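Local coordinates for protein TonB-dependent siderophore receptor (Pseudomonas aeruginosa 39016, PDB 5NEC) that probably takes up iron-loaded siderophores across the outer membrane, drawing on energy passed to it by TonB, at residues A[695-700]-A[723-728]. Sequence-based numbering, arbitrary orientation.
Sequences FQLNVQ and RTILFS
Three two-way pairs of backbone hydrogen bonds, at Q696 and S728, N698 and L726, and Q700 and T724, join strand 695-700 to antiparallel strand 724-728. All six are of ordinary length, such as 2.8 Å for S728 N to Q696 O. On the face carrying F695, L697, V699, I725 and F727 the side chains are apolar. F727 has CG anti to its backbone N (chi1 -165°), which lays one ring face over Q696 O. Its CE2 is 3.7 Å from F695 CD1, and the two rings cross obliquely, their planes at 35°. Next along, L697 CD1 lies 3.8 Å from I725 CG2, the two side chains running alongside. This is the wall of the TonB-dependent receptor barrel, and 724-733 also pairs with 159-167, closing the cylinder. The other face looks in on the plug. There Q696 NE2 donates a nearly straight hydrogen bond, 2.7 Å, to a lone pair of N698 OD1, which lies in the Q696 amide plane. The Q700 and L726 side chains cross at about a right angle, Q700 NE2 4.0 Å from L726 CD1. Farther in, the plug backbone receives all three amides: Q696 NE2 bonds K63 O, N698 ND2 D64 O, and Q700 NE2 T65 O.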
loop_
_atom_site.group_PDB
_atom_site.type_symbol
_atom_site.label_atom_id
_atom_site.label_comp_id
_atom_site.label_asym_id
_atom_site.label_seq_id
_atom_site.Cartn_x
_atom_site.Cartn_y
_atom_site.Cartn_z
ATOM N N PHE A 695 9.335 -17.772 19.635
ATOM C CA PHE A 695 8.047 -18.368 19.305
ATOM C C PHE A 695 7.004 -17.271 19.418
ATOM O O PHE A 695 7.019 -16.517 20.400
ATOM C CB PHE A 695 7.749 -19.518 20.270
ATOM C CG PHE A 695 8.640 -20.698 20.078
ATOM C CD1 PHE A 695 8.527 -21.480 18.931
ATOM C CD2 PHE A 695 9.592 -21.047 21.047
ATOM C CE1 PHE A 695 9.358 -22.573 18.732
ATOM C CE2 PHE A 695 10.418 -22.144 20.859
ATOM C CZ PHE A 695 10.303 -22.904 19.702
ATOM N N GLN A 696 6.118 -17.148 18.421
ATOM C CA GLN A 696 5.079 -16.096 18.434
ATOM C C GLN A 696 3.683 -16.637 18.094
ATOM O O GLN A 696 3.538 -17.506 17.241
ATOM C CB GLN A 696 5.453 -14.945 17.485
ATOM C CG GLN A 696 4.677 -13.672 17.762
ATOM C CD GLN A 696 5.156 -12.504 16.934
ATOM O OE1 GLN A 696 6.279 -12.037 17.112
ATOM N NE2 GLN A 696 4.291 -12.000 16.048
ATOM N N LEU A 697 2.671 -16.141 18.791
ATOM C CA LEU A 697 1.281 -16.498 18.533
ATOM C C LEU A 697 0.583 -15.211 18.156
ATOM O O LEU A 697 0.768 -14.196 18.829
ATOM C CB LEU A 697 0.633 -17.092 19.799
ATOM C CG LEU A 697 -0.859 -17.455 19.759
ATOM C CD1 LEU A 697 -1.167 -18.504 18.700
ATOM C CD2 LEU A 697 -1.300 -17.981 21.121
ATOM N N ASN A 698 -0.179 -15.231 17.066
ATOM C CA ASN A 698 -1.034 -14.102 16.693
ATOM C C ASN A 698 -2.464 -14.591 16.493
ATOM O O ASN A 698 -2.691 -15.629 15.863
ATOM C CB ASN A 698 -0.523 -13.454 15.403
ATOM C CG ASN A 698 0.709 -12.621 15.628
ATOM O OD1 ASN A 698 1.838 -13.136 15.627
ATOM N ND2 ASN A 698 0.499 -11.315 15.820
ATOM N N VAL A 699 -3.415 -13.840 17.025
ATOM C CA VAL A 699 -4.822 -14.074 16.755
ATOM C C VAL A 699 -5.316 -12.820 16.057
ATOM O O VAL A 699 -5.309 -11.734 16.639
ATOM C CB VAL A 699 -5.619 -14.380 18.050
ATOM C CG1 VAL A 699 -7.089 -14.647 17.737
ATOM C CG2 VAL A 699 -5.034 -15.602 18.742
ATOM N N GLN A 700 -5.688 -12.973 14.793
ATOM C CA GLN A 700 -6.171 -11.873 13.969
ATOM C C GLN A 700 -7.682 -11.960 13.959
ATOM O O GLN A 700 -8.220 -13.036 13.700
ATOM C CB GLN A 700 -5.663 -11.978 12.519
ATOM C CG GLN A 700 -4.189 -12.307 12.342
ATOM C CD GLN A 700 -3.243 -11.215 12.807
ATOM O OE1 GLN A 700 -3.625 -10.274 13.516
ATOM N NE2 GLN A 700 -1.984 -11.339 12.407
ATOM N N ARG A 723 -11.464 -14.799 11.703
ATOM C CA ARG A 723 -10.504 -15.159 12.737
ATOM C C ARG A 723 -9.423 -16.093 12.187
ATOM O O ARG A 723 -9.714 -17.101 11.545
ATOM C CB ARG A 723 -11.169 -15.796 13.974
ATOM C CG ARG A 723 -10.152 -16.254 15.014
ATOM C CD ARG A 723 -10.725 -16.449 16.404
ATOM N NE ARG A 723 -11.875 -17.354 16.393
ATOM C CZ ARG A 723 -13.098 -17.084 16.873
ATOM N NH1 ARG A 723 -13.396 -15.924 17.467
ATOM N NH2 ARG A 723 -14.059 -18.001 16.768
ATOM N N THR A 724 -8.177 -15.733 12.467
ATOM C CA THR A 724 -7.022 -16.467 12.000
ATOM C C THR A 724 -6.011 -16.559 13.147
ATOM O O THR A 724 -5.694 -15.558 13.796
ATOM C CB THR A 724 -6.430 -15.763 10.776
ATOM O OG1 THR A 724 -7.452 -15.663 9.773
ATOM C CG2 THR A 724 -5.245 -16.525 10.212
ATOM N N ILE A 725 -5.518 -17.772 13.385
ATOM C CA ILE A 725 -4.538 -18.053 14.440
ATOM C C ILE A 725 -3.226 -18.436 13.751
ATOM O O ILE A 725 -3.213 -19.345 12.925
ATOM C CB ILE A 725 -5.053 -19.168 15.386
ATOM C CG1 ILE A 725 -6.386 -18.720 16.023
ATOM C CG2 ILE A 725 -4.021 -19.490 16.471
ATOM C CD1 ILE A 725 -7.112 -19.758 16.833
ATOM N N LEU A 726 -2.142 -17.726 14.065
ATOM C CA LEU A 726 -0.822 -17.983 13.447
ATOM C C LEU A 726 0.199 -18.312 14.540
ATOM O O LEU A 726 0.276 -17.607 15.547
ATOM C CB LEU A 726 -0.354 -16.762 12.635
ATOM C CG LEU A 726 -1.283 -16.213 11.532
ATOM C CD1 LEU A 726 -0.791 -14.860 11.028
ATOM C CD2 LEU A 726 -1.441 -17.200 10.380
ATOM N N PHE A 727 0.952 -19.395 14.353
ATOM C CA PHE A 727 2.075 -19.740 15.219
ATOM C C PHE A 727 3.357 -19.611 14.421
ATOM O O PHE A 727 3.498 -20.254 13.392
ATOM C CB PHE A 727 1.969 -21.176 15.759
ATOM C CG PHE A 727 2.905 -21.452 16.921
ATOM C CD1 PHE A 727 2.512 -21.196 18.248
ATOM C CD2 PHE A 727 4.193 -21.967 16.703
ATOM C CE1 PHE A 727 3.385 -21.448 19.315
ATOM C CE2 PHE A 727 5.063 -22.218 17.774
ATOM C CZ PHE A 727 4.659 -21.957 19.082
ATOM N N SER A 728 4.288 -18.804 14.915
ATOM C CA SER A 728 5.597 -18.580 14.266
ATOM C C SER A 728 6.753 -19.099 15.100
ATOM O O SER A 728 6.756 -18.927 16.310
ATOM C CB SER A 728 5.818 -17.088 14.032
ATOM O OG SER A 728 4.977 -16.664 12.991
#